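Local coordinates for plasmin and fibronectin-binding protein A (Streptococcus pneumoniae, PDB 4MR0) that acts as a surface adhesin and invasin that binds host fibronectin, plasmin, plasminogen and serum albumin, here in its right-handed parallel beta-helix part, at residues Val160-Leu166 with His189-Met195; Ser168-Leu174 with Thr211-Ser217; Ala178-Asn182 with Gly219-Asn224. All coordinates share one frame; numbering follows the deposited sequence.

Interaction 1: Val160-Leu166 with His189-Met195; sequences VKEIVFL and HPSIVFM. With MN (manganese (II) ion), chain F.
Glu-162 and His-189 meet through a manganese ion: OE2 of Glu-162 binds the metal at 2.2 Å and NE2 of His-189 at 2.3 Å. Three waters and the carbonyl oxygen of Thr-200 complete six ligands. The carboxylate and imidazole planes stand 82° apart, and the 3.4 Å between Glu-162 OE2 and His-189 NE2 is the spacing of two ligands of one ion. Both side-chain ligands are held from behind. The second carboxylate oxygen, OE1, takes the backbone N-H of Ile-163 on its anti lone pair and also accepts a hydrogen bond from a metal-bound water. On the histidine, ND1 donates to the carbonyl oxygen of Pro-190 at 2.7 Å, 5° out of the ring plane, which fixes the ring's rotation and directs NE2 at the metal.

Beside the site, Ile-163 CD1 lies 3.8 Å from CE1 of His-189 and 3.5 Å from CE of Met-195, whose chain runs extended beyond CG to bring the methyl there. Farther along, the backbones pair in parallel: Val-164 N donates to Val-193 O, Met-195 N to Val-164 O and Leu-166 N to Met-195 O. On the face bearing Val-164, its CG1 branch, anti to the backbone N (chi1 175°), runs along the Phe-194 ring and comes within 3.6 Å of CE1; Leu-166 CD2 approaches CD1 of the same ring.

Helix 132-143 covers the Val-160 and Val-164 side through Ile-135 and Ile-139, strand 178-182 packs on Val-193 and Phe-194, and strand 243-252 pairs with 189-195 as the next rung of the beta-helix.

Interaction 2: Ser168-Leu174 with Thr211-Ser217; sequences SHTHLEL and TEDISYS
Asp-213 reaches across to two histidines of Ser-168-Leu-174. Its CB lies 3.3 Å from ND1 of His-169; CG stands anti to the backbone N (chi1 -173°), carrying the carboxylate to the histidine edges. There OD2 accepts from ND1 of His-169 at 2.7 Å, on the anti lone pair and in the ring plane, although the ring and carboxylate planes are 65° apart. OD1 meets NE2 of His-171 at 3.4 Å, a weak but straight bond. The short bond would probably stabilise a proton on ND1 of His-169.

Strands 170-174 and 211-217 run nearly parallel, 4.7 Å at closest approach, as successive rungs on one face of the beta-helix. Bonds such as Leu-172 N to Ser-215 O alternate with those from the second strand, including Ser-217 N to Leu-172 O. At the start of the pair, Ser-168 OG accepts the N-H of Glu-212.

On the inward face, Leu-174 lays CD1 over the Tyr-216 ring in a CH-pi contact, 3.8 Å from the centroid and 25° off the normal, while its CD2 comes 3.3 Å from OH of Tyr-216. Phe-246 and Phe-194 meet the same ring edge-to-face. On the outward face a water joins Ser-215 OG, Ser-217 OG and Leu-172 O.

Interaction 3: Ala178-Asn182 with Gly219-Asn224; sequences ATILN and GTIDMN
Ala-178-Asn-182 and Gly-219-Asn-224 are neighbouring rungs of a parallel beta-helix, the fold of the pectate lyase-like clan. Their strands, 178-182 and 220-222, approach to 4.6 Å with 20° between their directions.

Backbone hydrogen bonds set the register. Thr-220 N donates to Ala-178 O, Ile-180 N to Thr-220 O, Asp-222 N to Ile-180 O at 2.8 Å, and Asn-182 N to Asp-222 O. Thr-179 thus pairs with Thr-220, Ile-180 with Ile-221 and Leu-181 with Asp-222. Gly-219, with phi 73°, enters this pairing in a conformation easily reached by glycine; its CA lies 3.3 Å from Ala-178 O.

Two of the three bridged pairs match like with like. Thr-179 and Thr-220 lie side by side, both OG1 atoms beside their backbone N, and donate to one water that itself donates to Ala-178 O. Thr-179 OG1 and Thr-220 OG1 are 4.2 Å apart, so the water bridges them. On the same face Leu-181 CD1 sits 3.9 Å from both OD2 of Asp-222 and CG of Asn-224, covering the flank of these polar groups. Ile-180 and Ile-221 point the other way, into the interior of the beta-helix, and both touch Tyr-216; Phe-246 and Phe-261 also flank Ile-221.

Side-chain amides tie the C-terminal ends. Asn-182 is buried, and its ND2 has a second partner in Ser-191 OG, while OD1 accepts from Ile-184 N. Across the contact, ND2 reaches Met-223 O from above the carbonyl plane, 46° out of it. In the reverse direction Asn-224 donates to the backbone of Asn-182, with its OD1 engaged by Asn-236: ND2 of Asn-224 lies 3.1 Å from Asn-182 O, which is close to the Asn-224 amide plane.

In the fold
All three interactions join the same two consecutive turns of the beta-helix, and their segments alternate along the chain. Interactions 1 and 3 have centres about 12 Å apart, interactions 1 and 2 about 16 Å, and interactions 2 and 3 about 17 Å. Between them lies a shared apolar interior: Leu-166 CD1 of interaction 1 comes 4.0 Å from Ile-214 CG2 of interaction 2, and Leu-174 CD2 packs 3.5 Å from Ile-180 CD1 of interaction 3. A backbone tie also links interactions 1 and 3, Val-160 N lying 3.1 Å from Leu-181 O in a probable hydrogen bond. The manganese ion bound in interaction 1 is coordinated by neither 168-174/211-217 nor 178-182/219-224.

Interaction 1: Val160-Leu166 with His189-Met195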
loop_
_atom_site.group_PDB
_atom_site.type_symbol
_atom_site.label_atom_id
_atom_site.label_comp_id
_atom_site.label_asym_id
_atom_site.label_seq_id
_atom_site.Cartn_x
_atom_site.Cartn_y
_atom_site.Cartn_z
ATOM N N VAL A 160 -4.502 -23.292 -11.618
ATOM C CA VAL A 160 -5.857 -22.857 -11.964
ATOM C C VAL A 160 -5.789 -22.094 -13.278
ATOM O O VAL A 160 -4.943 -21.220 -13.454
ATOM C CB VAL A 160 -6.515 -21.965 -10.874
ATOM C CG1 VAL A 160 -6.718 -22.779 -9.604
ATOM C CG2 VAL A 160 -5.676 -20.714 -10.611
ATOM N N LYS A 161 -6.666 -22.438 -14.212
ATOM C CA LYS A 161 -6.662 -21.775 -15.509
ATOM C C LYS A 161 -7.753 -20.721 -15.656
ATOM O O LYS A 161 -7.910 -20.118 -16.724
ATOM C CB LYS A 161 -6.762 -22.803 -16.635
ATOM C CG LYS A 161 -5.525 -23.688 -16.750
ATOM C CD LYS A 161 -5.449 -24.316 -18.130
ATOM C CE LYS A 161 -4.249 -25.228 -18.269
ATOM N NZ LYS A 161 -4.116 -25.703 -19.681
ATOM N N GLU A 162 -8.505 -20.514 -14.580
ATOM C CA GLU A 162 -9.551 -19.498 -14.535
ATOM C C GLU A 162 -9.708 -19.059 -13.086
ATOM O O GLU A 162 -9.152 -19.680 -12.171
ATOM C CB GLU A 162 -10.884 -20.026 -15.079
ATOM C CG GLU A 162 -11.328 -19.392 -16.411
ATOM C CD GLU A 162 -11.857 -17.957 -16.276
ATOM O OE1 GLU A 162 -11.873 -17.404 -15.154
ATOM O OE2 GLU A 162 -12.271 -17.379 -17.305
ATOM N N ILE A 163 -10.466 -17.986 -12.893
ATOM C CA ILE A 163 -10.708 -17.393 -11.583
ATOM C C ILE A 163 -11.530 -18.271 -10.651
ATOM O O ILE A 163 -12.499 -18.901 -11.070
ATOM C CB ILE A 163 -11.446 -16.035 -11.740
ATOM C CG1 ILE A 163 -10.649 -15.112 -12.668
ATOM C CG2 ILE A 163 -11.656 -15.381 -10.378
ATOM C CD1 ILE A 163 -11.416 -13.862 -13.086
ATOM N N VAL A 164 -11.121 -18.302 -9.386
ATOM C CA VAL A 164 -11.811 -19.048 -8.340
ATOM C C VAL A 164 -12.635 -18.015 -7.571
ATOM O O VAL A 164 -12.147 -16.920 -7.277
ATOM C CB VAL A 164 -10.801 -19.706 -7.370
ATOM C CG1 VAL A 164 -11.544 -20.368 -6.212
ATOM C CG2 VAL A 164 -9.945 -20.722 -8.121
ATOM N N PHE A 165 -13.876 -18.354 -7.246
ATOM C CA PHE A 165 -14.737 -17.422 -6.538
ATOM C C PHE A 165 -14.999 -17.815 -5.095
ATOM O O PHE A 165 -15.566 -18.874 -4.818
ATOM C CB PHE A 165 -16.053 -17.281 -7.301
ATOM C CG PHE A 165 -15.858 -16.893 -8.734
ATOM C CD1 PHE A 165 -15.445 -15.607 -9.066
ATOM C CD2 PHE A 165 -16.020 -17.832 -9.753
ATOM C CE1 PHE A 165 -15.184 -15.261 -10.389
ATOM C CE2 PHE A 165 -15.761 -17.496 -11.083
ATOM C CZ PHE A 165 -15.344 -16.206 -11.400
ATOM N N LEU A 166 -14.564 -16.957 -4.178
ATOM C CA LEU A 166 -14.762 -17.195 -2.761
ATOM C C LEU A 166 -16.235 -16.944 -2.484
ATOM O O LEU A 166 -16.873 -16.151 -3.180
ATOM C CB LEU A 166 -13.895 -16.236 -1.943
ATOM C CG LEU A 166 -12.392 -16.355 -2.234
ATOM C CD1 LEU A 166 -11.634 -15.286 -1.462
ATOM C CD2 LEU A 166 -11.897 -17.753 -1.858
ATOM N N HIS A 189 -8.323 -9.973 -20.369
ATOM C CA HIS A 189 -8.974 -10.572 -19.208
ATOM C C HIS A 189 -8.059 -10.494 -17.983
ATOM O O HIS A 189 -6.835 -10.606 -18.097
ATOM C CB HIS A 189 -9.281 -12.029 -19.583
ATOM C CG HIS A 189 -10.130 -12.775 -18.602
ATOM N ND1 HIS A 189 -9.682 -13.142 -17.349
ATOM C CD2 HIS A 189 -11.367 -13.314 -18.731
ATOM C CE1 HIS A 189 -10.602 -13.881 -16.754
ATOM N NE2 HIS A 189 -11.634 -14.000 -17.571
ATOM N N PRO A 190 -8.640 -10.290 -16.788
ATOM C CA PRO A 190 -7.785 -10.215 -15.601
ATOM C C PRO A 190 -7.119 -11.551 -15.279
ATOM O O PRO A 190 -7.608 -12.612 -15.665
ATOM C CB PRO A 190 -8.747 -9.757 -14.505
ATOM C CG PRO A 190 -10.083 -10.267 -14.972
ATOM C CD PRO A 190 -10.044 -9.989 -16.457
ATOM N N SER A 191 -5.986 -11.486 -14.589
ATOM C CA SER A 191 -5.256 -12.684 -14.192
ATOM C C SER A 191 -5.099 -12.594 -12.679
ATOM O O SER A 191 -3.998 -12.436 -12.155
ATOM C CB SER A 191 -3.888 -12.731 -14.880
ATOM O OG SER A 191 -3.198 -13.937 -14.580
ATOM N N ILE A 192 -6.234 -12.667 -11.991
ATOM C CA ILE A 192 -6.298 -12.599 -10.535
ATOM C C ILE A 192 -6.921 -13.918 -10.099
ATOM O O ILE A 192 -7.996 -14.284 -10.569
ATOM C CB ILE A 192 -7.176 -11.410 -10.101
ATOM C CG1 ILE A 192 -6.569 -10.112 -10.658
ATOM C CG2 ILE A 192 -7.306 -11.367 -8.575
ATOM C CD1 ILE A 192 -7.425 -8.857 -10.434
ATOM N N VAL A 193 -6.236 -14.626 -9.207
ATOM C CA VAL A 193 -6.671 -15.943 -8.740
ATOM C C VAL A 193 -8.004 -16.067 -8.004
ATOM O O VAL A 193 -8.813 -16.939 -8.332
ATOM C CB VAL A 193 -5.570 -16.588 -7.863
ATOM C CG1 VAL A 193 -5.952 -18.018 -7.514
ATOM C CG2 VAL A 193 -4.246 -16.569 -8.607
ATOM N N PHE A 194 -8.232 -15.210 -7.014
ATOM C CA PHE A 194 -9.457 -15.250 -6.218
ATOM C C PHE A 194 -10.267 -13.955 -6.265
ATOM O O PHE A 194 -9.698 -12.865 -6.196
ATOM C CB PHE A 194 -9.115 -15.544 -4.752
ATOM C CG PHE A 194 -8.451 -16.871 -4.531
ATOM C CD1 PHE A 194 -9.174 -18.052 -4.666
ATOM C CD2 PHE A 194 -7.102 -16.940 -4.201
ATOM C CE1 PHE A 194 -8.566 -19.283 -4.462
ATOM C CE2 PHE A 194 -6.482 -18.163 -3.996
ATOM C CZ PHE A 194 -7.219 -19.340 -4.133
ATOM N N MET A 195 -11.591 -14.095 -6.367
ATOM C CA MET A 195 -12.517 -12.961 -6.380
ATOM C C MET A 195 -13.725 -13.279 -5.492
ATOM O O MET A 195 -14.056 -14.450 -5.290
ATOM C CB MET A 195 -12.994 -12.670 -7.795
ATOM C CG MET A 195 -11.947 -12.016 -8.684
ATOM S SD MET A 195 -12.634 -11.410 -10.250
ATOM C CE MET A 195 -11.190 -10.905 -11.135
HETATM MN MN MN F . -13.377 -15.536 -17.712
HETATM O O HOH W 1 -13.773 -15.539 -15.361
HETATM O O HOH W 2 -13.035 -15.910 -20.044
HETATM O O HOH W 3 -15.193 -16.894 -17.687
#

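Interaction 2: Ser168-Leu174 with Thr211-Ser217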
loop_
_atom_site.group_PDB
_atom_site.type_symbol
_atom_site.label_atom_id
_atom_site.label_comp_id
_atom_site.label_asym_id
_atom_site.label_seq_id
_atom_site.Cartn_x
_atom_site.Cartn_y
_atom_site.Cartn_z
ATOM N N SER A 168 -19.462 -16.607 0.708
ATOM C CA SER A 168 -19.708 -16.275 2.102
ATOM C C SER A 168 -19.629 -17.499 3.006
ATOM O O SER A 168 -20.046 -18.600 2.627
ATOM C CB SER A 168 -21.087 -15.631 2.265
ATOM O OG SER A 168 -21.103 -14.315 1.741
ATOM N N HIS A 169 -19.092 -17.285 4.201
ATOM C CA HIS A 169 -18.955 -18.320 5.217
ATOM C C HIS A 169 -18.072 -19.505 4.824
ATOM O O HIS A 169 -18.334 -20.643 5.220
ATOM C CB HIS A 169 -20.347 -18.800 5.642
ATOM C CG HIS A 169 -21.245 -17.692 6.102
ATOM N ND1 HIS A 169 -20.969 -16.927 7.215
ATOM C CD2 HIS A 169 -22.379 -17.181 5.567
ATOM C CE1 HIS A 169 -21.894 -15.991 7.345
ATOM N NE2 HIS A 169 -22.760 -16.122 6.357
ATOM N N THR A 170 -17.030 -19.241 4.039
ATOM C CA THR A 170 -16.103 -20.299 3.653
ATOM C C THR A 170 -14.750 -19.946 4.256
ATOM O O THR A 170 -14.389 -18.770 4.343
ATOM C CB THR A 170 -15.972 -20.444 2.117
ATOM O OG1 THR A 170 -15.489 -19.222 1.550
ATOM C CG2 THR A 170 -17.318 -20.794 1.499
ATOM N N HIS A 171 -14.009 -20.962 4.682
ATOM C CA HIS A 171 -12.710 -20.744 5.306
ATOM C C HIS A 171 -11.677 -21.719 4.759
ATOM O O HIS A 171 -11.723 -22.915 5.044
ATOM C CB HIS A 171 -12.849 -20.895 6.822
ATOM C CG HIS A 171 -14.017 -20.147 7.382
ATOM N ND1 HIS A 171 -15.260 -20.723 7.540
ATOM C CD2 HIS A 171 -14.161 -18.842 7.716
ATOM C CE1 HIS A 171 -16.121 -19.803 7.943
ATOM N NE2 HIS A 171 -15.478 -18.655 8.057
ATOM N N LEU A 172 -10.753 -21.190 3.961
ATOM C CA LEU A 172 -9.715 -21.996 3.342
ATOM C C LEU A 172 -8.437 -22.008 4.166
ATOM O O LEU A 172 -7.978 -20.969 4.646
ATOM C CB LEU A 172 -9.416 -21.479 1.928
ATOM C CG LEU A 172 -10.414 -21.827 0.816
ATOM C CD1 LEU A 172 -11.815 -21.405 1.228
ATOM C CD2 LEU A 172 -10.003 -21.141 -0.484
ATOM N N GLU A 173 -7.882 -23.204 4.329
ATOM C CA GLU A 173 -6.642 -23.399 5.068
ATOM C C GLU A 173 -5.733 -24.210 4.155
ATOM O O GLU A 173 -6.121 -25.280 3.676
ATOM C CB GLU A 173 -6.901 -24.185 6.354
ATOM C CG GLU A 173 -5.687 -24.290 7.267
ATOM C CD GLU A 173 -5.867 -25.316 8.379
ATOM O OE1 GLU A 173 -7.027 -25.659 8.698
ATOM O OE2 GLU A 173 -4.845 -25.773 8.940
ATOM N N LEU A 174 -4.535 -23.698 3.896
ATOM C CA LEU A 174 -3.603 -24.402 3.034
ATOM C C LEU A 174 -2.373 -24.844 3.792
ATOM O O LEU A 174 -1.874 -24.130 4.659
ATOM C CB LEU A 174 -3.170 -23.522 1.855
ATOM C CG LEU A 174 -4.295 -23.053 0.924
ATOM C CD1 LEU A 174 -4.996 -21.834 1.530
ATOM C CD2 LEU A 174 -3.709 -22.709 -0.444
ATOM N N THR A 211 -20.931 -9.986 0.379
ATOM C CA THR A 211 -20.462 -11.290 0.825
ATOM C C THR A 211 -19.836 -11.042 2.185
ATOM O O THR A 211 -19.554 -9.892 2.543
ATOM C CB THR A 211 -19.395 -11.890 -0.115
ATOM O OG1 THR A 211 -18.338 -10.941 -0.314
ATOM C CG2 THR A 211 -20.015 -12.274 -1.452
ATOM N N GLU A 212 -19.614 -12.099 2.952
ATOM C CA GLU A 212 -19.045 -11.904 4.273
ATOM C C GLU A 212 -18.551 -13.187 4.921
ATOM O O GLU A 212 -18.878 -14.296 4.488
ATOM C CB GLU A 212 -20.086 -11.257 5.191
ATOM C CG GLU A 212 -21.224 -12.186 5.576
ATOM C CD GLU A 212 -22.258 -11.506 6.456
ATOM O OE1 GLU A 212 -23.194 -10.880 5.911
ATOM O OE2 GLU A 212 -22.126 -11.585 7.698
ATOM N N ASP A 213 -17.752 -13.006 5.968
ATOM C CA ASP A 213 -17.211 -14.112 6.741
ATOM C C ASP A 213 -16.410 -15.072 5.868
ATOM O O ASP A 213 -16.771 -16.240 5.701
ATOM C CB ASP A 213 -18.364 -14.836 7.440
ATOM C CG ASP A 213 -17.888 -15.893 8.407
ATOM O OD1 ASP A 213 -16.820 -15.693 9.035
ATOM O OD2 ASP A 213 -18.595 -16.914 8.544
ATOM N N ILE A 214 -15.324 -14.560 5.301
ATOM C CA ILE A 214 -14.455 -15.354 4.442
ATOM C C ILE A 214 -13.042 -15.303 5.013
ATOM O O ILE A 214 -12.560 -14.233 5.380
ATOM C CB ILE A 214 -14.420 -14.779 3.003
ATOM C CG1 ILE A 214 -15.826 -14.805 2.397
ATOM C CG2 ILE A 214 -13.468 -15.589 2.136
ATOM C CD1 ILE A 214 -15.953 -14.027 1.102
ATOM N N SER A 215 -12.382 -16.453 5.107
ATOM C CA SER A 215 -11.019 -16.472 5.614
ATOM C C SER A 215 -10.153 -17.344 4.715
ATOM O O SER A 215 -10.631 -18.307 4.108
ATOM C CB SER A 215 -10.969 -16.975 7.066
ATOM O OG SER A 215 -11.415 -18.315 7.185
ATOM N N TYR A 216 -8.885 -16.963 4.607
ATOM C CA TYR A 216 -7.907 -17.671 3.792
ATOM C C TYR A 216 -6.600 -17.678 4.584
ATOM O O TYR A 216 -6.093 -16.620 4.946
ATOM C CB TYR A 216 -7.727 -16.935 2.463
ATOM C CG TYR A 216 -6.868 -17.651 1.449
ATOM C CD1 TYR A 216 -5.480 -17.686 1.580
ATOM C CD2 TYR A 216 -7.444 -18.290 0.348
ATOM C CE1 TYR A 216 -4.683 -18.336 0.638
ATOM C CE2 TYR A 216 -6.655 -18.945 -0.596
ATOM C CZ TYR A 216 -5.280 -18.963 -0.445
ATOM O OH TYR A 216 -4.497 -19.614 -1.370
ATOM N N SER A 217 -6.049 -18.861 4.852
ATOM C CA SER A 217 -4.824 -18.931 5.638
ATOM C C SER A 217 -3.838 -19.990 5.163
ATOM O O SER A 217 -4.233 -21.094 4.794
ATOM C CB SER A 217 -5.161 -19.230 7.105
ATOM O OG SER A 217 -6.361 -18.593 7.506
HETATM O O HOH W 4 -9.111 -19.756 6.831
#

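Interaction 3: Ala178-Asn182 with Gly219-Asn224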
loop_
_atom_site.group_PDB
_atom_site.type_symbol
_atom_site.label_atom_id
_atom_site.label_comp_id
_atom_site.label_asym_id
_atom_site.label_seq_id
_atom_site.Cartn_x
_atom_site.Cartn_y
_atom_site.Cartn_z
ATOM N N ALA A 178 1.605 -26.067 0.417
ATOM C CA ALA A 178 0.563 -26.012 -0.599
ATOM C C ALA A 178 0.767 -24.699 -1.347
ATOM O O ALA A 178 0.892 -23.632 -0.729
ATOM C CB ALA A 178 -0.819 -26.043 0.045
ATOM N N THR A 179 0.833 -24.782 -2.672
ATOM C CA THR A 179 1.017 -23.604 -3.513
ATOM C C THR A 179 -0.081 -23.508 -4.570
ATOM O O THR A 179 -0.360 -24.473 -5.283
ATOM C CB THR A 179 2.382 -23.638 -4.257
ATOM O OG1 THR A 179 3.453 -23.543 -3.312
ATOM C CG2 THR A 179 2.480 -22.483 -5.242
ATOM N N ILE A 180 -0.709 -22.344 -4.667
ATOM C CA ILE A 180 -1.732 -22.145 -5.675
ATOM C C ILE A 180 -1.012 -21.483 -6.843
ATOM O O ILE A 180 -0.447 -20.397 -6.698
ATOM C CB ILE A 180 -2.874 -21.272 -5.118
ATOM C CG1 ILE A 180 -3.634 -22.082 -4.061
ATOM C CG2 ILE A 180 -3.812 -20.839 -6.238
ATOM C CD1 ILE A 180 -4.799 -21.373 -3.447
ATOM N N LEU A 181 -0.998 -22.154 -7.992
ATOM C CA LEU A 181 -0.305 -21.632 -9.168
ATOM C C LEU A 181 -1.218 -20.922 -10.158
ATOM O O LEU A 181 -2.145 -21.517 -10.710
ATOM C CB LEU A 181 0.435 -22.772 -9.880
ATOM C CG LEU A 181 1.213 -22.419 -11.152
ATOM C CD1 LEU A 181 2.299 -21.393 -10.844
ATOM C CD2 LEU A 181 1.821 -23.696 -11.739
ATOM N N ASN A 182 -0.945 -19.645 -10.398
ATOM C CA ASN A 182 -1.761 -18.881 -11.331
ATOM C C ASN A 182 -1.506 -19.241 -12.793
ATOM O O ASN A 182 -0.451 -18.921 -13.353
ATOM C CB ASN A 182 -1.538 -17.385 -11.134
ATOM C CG ASN A 182 -2.337 -16.558 -12.116
ATOM O OD1 ASN A 182 -3.356 -17.019 -12.634
ATOM N ND2 ASN A 182 -1.891 -15.328 -12.366
ATOM N N GLY A 219 0.010 -21.424 3.183
ATOM C CA GLY A 219 0.508 -21.683 1.848
ATOM C C GLY A 219 1.126 -20.525 1.090
ATOM O O GLY A 219 1.501 -19.484 1.643
ATOM N N THR A 220 1.215 -20.725 -0.216
ATOM C CA THR A 220 1.788 -19.750 -1.119
ATOM C C THR A 220 0.846 -19.565 -2.292
ATOM O O THR A 220 0.100 -20.486 -2.649
ATOM C CB THR A 220 3.143 -20.261 -1.676
ATOM O OG1 THR A 220 4.078 -20.426 -0.602
ATOM C CG2 THR A 220 3.708 -19.295 -2.710
ATOM N N ILE A 221 0.854 -18.368 -2.863
ATOM C CA ILE A 221 0.068 -18.090 -4.055
ATOM C C ILE A 221 1.109 -17.560 -5.025
ATOM O O ILE A 221 1.653 -16.484 -4.818
ATOM C CB ILE A 221 -1.013 -17.008 -3.839
ATOM C CG1 ILE A 221 -2.071 -17.511 -2.856
ATOM C CG2 ILE A 221 -1.673 -16.663 -5.172
ATOM C CD1 ILE A 221 -3.186 -16.488 -2.561
ATOM N N ASP A 222 1.425 -18.351 -6.046
ATOM C CA ASP A 222 2.403 -17.956 -7.050
ATOM C C ASP A 222 1.626 -17.206 -8.122
ATOM O O ASP A 222 0.948 -17.808 -8.949
ATOM C CB ASP A 222 3.054 -19.200 -7.662
ATOM C CG ASP A 222 4.238 -18.871 -8.554
ATOM O OD1 ASP A 222 4.292 -17.744 -9.079
ATOM O OD2 ASP A 222 5.109 -19.750 -8.741
ATOM N N MET A 223 1.721 -15.891 -8.116
ATOM C CA MET A 223 0.993 -15.115 -9.097
ATOM C C MET A 223 1.595 -15.303 -10.494
ATOM O O MET A 223 1.081 -14.778 -11.486
ATOM C CB MET A 223 0.961 -13.660 -8.648
ATOM C CG MET A 223 0.220 -13.492 -7.318
ATOM S SD MET A 223 0.172 -11.792 -6.632
ATOM C CE MET A 223 1.888 -11.818 -5.784
ATOM N N ASN A 224 2.696 -16.059 -10.535
ATOM C CA ASN A 224 3.370 -16.469 -11.770
ATOM C C ASN A 224 3.705 -15.363 -12.771
ATOM O O ASN A 224 3.597 -15.565 -13.984
ATOM C CB ASN A 224 2.469 -17.525 -12.424
ATOM C CG ASN A 224 3.226 -18.529 -13.282
ATOM O OD1 ASN A 224 4.446 -18.673 -13.177
ATOM N ND2 ASN A 224 2.486 -19.251 -14.124
HETATM O O HOH W 5 3.773 -23.193 -0.239
#